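Local coordinates for protein dihydropteroate synthase (Mycobacterium smegmatis, PDB 6OMZ) that probably condenses para-aminobenzoate with 6-hydroxymethyl-7,8-dihydropterin diphosphate to give 7,8-dihydropteroate, the immediate precursor of folates, at residues R84-P87 against V88-L92. The protein carries 1 engineered substitution. Sequence-based numbering, arbitrary orientation.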
ATOM      1  N   ARG A  84       3.710 -10.563 -15.555  1.00 14.55           N
ATOM      2  CA  ARG A  84       2.305 -10.216 -15.346  1.00 20.39           C
ATOM      3  C   ARG A  84       2.098  -8.709 -15.199  1.00 18.77           C
ATOM      4  O   ARG A  84       1.105  -8.165 -15.704  1.00 17.47           O
ATOM      5  CB  ARG A  84       1.766 -10.951 -14.115  1.00 19.42           C
ATOM      6  CG  ARG A  84       1.592 -12.450 -14.335  1.00 21.75           C
ATOM      7  CD  ARG A  84       1.122 -13.172 -13.082  1.00 20.28           C
ATOM      8  NE  ARG A  84       1.032 -14.610 -13.328  1.00 18.61           N
ATOM      9  CZ  ARG A  84       0.544 -15.500 -12.471  1.00 21.59           C
ATOM     10  NH1 ARG A  84       0.066 -15.110 -11.293  1.00 21.42           N
ATOM     11  NH2 ARG A  84       0.531 -16.786 -12.801  1.00 22.64           N
ATOM     12  N   VAL A  85       3.010  -8.019 -14.514  1.00 13.26           N
ATOM     13  CA  VAL A  85       2.762  -6.609 -14.217  1.00 12.33           C
ATOM     14  C   VAL A  85       3.199  -5.702 -15.365  1.00 12.62           C
ATOM     15  O   VAL A  85       2.575  -4.664 -15.589  1.00 13.24           O
ATOM     16  CB  VAL A  85       3.427  -6.168 -12.898  1.00 10.46           C
ATOM     17  CG1 VAL A  85       2.844  -6.920 -11.702  1.00 15.29           C
ATOM     18  CG2 VAL A  85       4.952  -6.306 -12.965  1.00 11.12           C
ATOM     19  N   THR A  86       4.258  -6.059 -16.105  1.00 18.47           N
ATOM     20  CA  THR A  86       4.827  -5.073 -17.028  1.00 13.88           C
ATOM     21  C   THR A  86       3.908  -4.690 -18.192  1.00 14.36           C
ATOM     22  O   THR A  86       3.874  -3.499 -18.545  1.00 14.16           O
ATOM     23  CB  THR A  86       6.203  -5.514 -17.566  1.00 11.34           C
ATOM     24  OG1 THR A  86       6.160  -6.850 -18.091  1.00 17.87           O
ATOM     25  CG2 THR A  86       7.256  -5.422 -16.460  1.00 13.39           C
ATOM     26  N   PRO A  87       3.142  -5.611 -18.808  1.00 16.53           N
ATOM     27  CA  PRO A  87       2.209  -5.156 -19.864  1.00 18.53           C
ATOM     28  C   PRO A  87       1.164  -4.187 -19.349  1.00 17.29           C
ATOM     29  O   PRO A  87       0.755  -3.265 -20.067  1.00 16.40           O
ATOM     30  CB  PRO A  87       1.558  -6.459 -20.359  1.00 20.70           C
ATOM     31  CG  PRO A  87       2.493  -7.558 -19.929  1.00 21.57           C
ATOM     32  CD  PRO A  87       3.092  -7.078 -18.642  1.00 15.89           C
ATOM     33  N   VAL A  88       0.700  -4.406 -18.120  1.00 15.09           N
ATOM     34  CA  VAL A  88      -0.291  -3.525 -17.518  1.00 15.33           C
ATOM     35  C   VAL A  88       0.322  -2.160 -17.256  1.00 11.86           C
ATOM     36  O   VAL A  88      -0.279  -1.122 -17.556  1.00 14.82           O
ATOM     37  CB  VAL A  88      -0.837  -4.160 -16.224  1.00 18.93           C
ATOM     38  CG1 VAL A  88      -1.765  -3.186 -15.486  1.00 19.05           C
ATOM     39  CG2 VAL A  88      -1.553  -5.474 -16.539  1.00 17.59           C
ATOM     40  N   ILE A  89       1.528  -2.145 -16.694  1.00 15.43           N
ATOM     41  CA  ILE A  89       2.199  -0.887 -16.395  1.00 13.88           C
ATOM     42  C   ILE A  89       2.487  -0.122 -17.677  1.00 15.91           C
ATOM     43  O   ILE A  89       2.329   1.104 -17.727  1.00 18.13           O
ATOM     44  CB  ILE A  89       3.482  -1.159 -15.585  1.00 14.68           C
ATOM     45  CG1 ILE A  89       3.121  -1.748 -14.211  1.00 13.77           C
ATOM     46  CG2 ILE A  89       4.305   0.125 -15.414  1.00 15.00           C
ATOM     47  CD1 ILE A  89       4.338  -2.322 -13.452  1.00 15.59           C
ATOM     48  N   ARG A  90       2.922  -0.822 -18.729  1.00 12.02           N
ATOM     49  CA  ARG A  90       3.223  -0.140 -19.986  1.00 16.78           C
ATOM     50  C   ARG A  90       1.997   0.576 -20.543  1.00 21.25           C
ATOM     51  O   ARG A  90       2.088   1.731 -20.987  1.00 18.44           O
ATOM     52  CB  ARG A  90       3.778  -1.124 -21.021  1.00 19.56           C
ATOM     53  CG  ARG A  90       5.291  -1.324 -20.951  1.00 28.92           C
ATOM     54  CD  ARG A  90       5.812  -2.086 -22.176  1.00 30.09           C
ATOM     55  NE  ARG A  90       5.332  -3.468 -22.199  1.00 33.48           N
ATOM     56  CZ  ARG A  90       5.950  -4.487 -21.602  1.00 33.15           C
ATOM     57  NH1 ARG A  90       7.078  -4.283 -20.932  1.00 30.62           N
ATOM     58  NH2 ARG A  90       5.439  -5.711 -21.672  1.00 29.87           N
ATOM     59  N   GLU A  91       0.836  -0.082 -20.525  1.00 15.78           N
ATOM     60  CA  GLU A  91      -0.346   0.546 -21.118  1.00 18.73           C
ATOM     61  C   GLU A  91      -0.870   1.700 -20.259  1.00 19.14           C
ATOM     62  O   GLU A  91      -1.318   2.724 -20.791  1.00 19.33           O
ATOM     63  CB  GLU A  91      -1.428  -0.505 -21.358  1.00 22.22           C
ATOM     64  CG  GLU A  91      -0.945  -1.636 -22.246  1.00 43.94           C
ATOM     65  CD  GLU A  91      -2.056  -2.551 -22.717  1.00 61.51           C
ATOM     66  OE1 GLU A  91      -3.202  -2.076 -22.868  1.00 68.77           O
ATOM     67  OE2 GLU A  91      -1.778  -3.749 -22.939  1.00 66.29           O
ATOM     68  N   LEU A  92      -0.809   1.566 -18.931  1.00 15.60           N
ATOM     69  CA  LEU A  92      -1.281   2.649 -18.073  1.00 22.04           C
ATOM     70  C   LEU A  92      -0.328   3.838 -18.110  1.00 18.84           C
ATOM     71  O   LEU A  92      -0.765   4.994 -18.088  1.00 16.94           O
ATOM     72  CB  LEU A  92      -1.465   2.145 -16.639  1.00 16.86           C
ATOM     73  CG  LEU A  92      -2.569   1.103 -16.408  1.00 15.92           C
ATOM     74  CD1 LEU A  92      -2.558   0.616 -14.969  1.00 19.20           C
ATOM     75  CD2 LEU A  92      -3.957   1.670 -16.771  1.00 17.66           C
TER
HETATM   76  O   HOH W   1       6.539  -8.077 -20.729  1.00 39.02           O
HETATM   77  O   HOH W   2       1.370  -3.750 -22.902  1.00 40.03           O
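The guanidinium of R90 lies flat against the preceding helical turn, with T86 O 3.8 Å above its plane and over its centre; P87 N lies on that same face. A water lying in the guanidinium plane takes a bond from R90 NH2 at 2.8 Å and gives one to T86 OG1, joining the two side chains. The bend at chi3 (-67°) of R90 folds the group back over the turn, bringing NH1 to 3.7 Å from T86 CB. T86 OG1 is also hydrogen-bonded to the backbone oxygen of A82, one turn earlier.

T86 O, under the guanidinium, also accepts the R90 N-H (2.8 Å, N-H...O angle 161°). I89 N to V85 O is another of the helix's regular i to i+4 bonds. The one from E91 N to P87 O is longer, at 3.2 Å. P87 O gains a second donor, a water that also donates to E91 OE2, while P87 N, lacking a hydrogen, kinks the helix.

On the inner side V85 and I89 run alongside each other; I89 CD1 reaches V85 CB at 4.0 Å, and both side chains touch V64 and I101 of the flanking strands. V88 instead packs on A47 of helix 44-56. This split between strand-facing aliphatics and a water-bridged polar side is that of an amphipathic helix in a beta-alpha-beta crossover, here helix 78-93 between strands 61-65 and 98-102 of the TIM barrel.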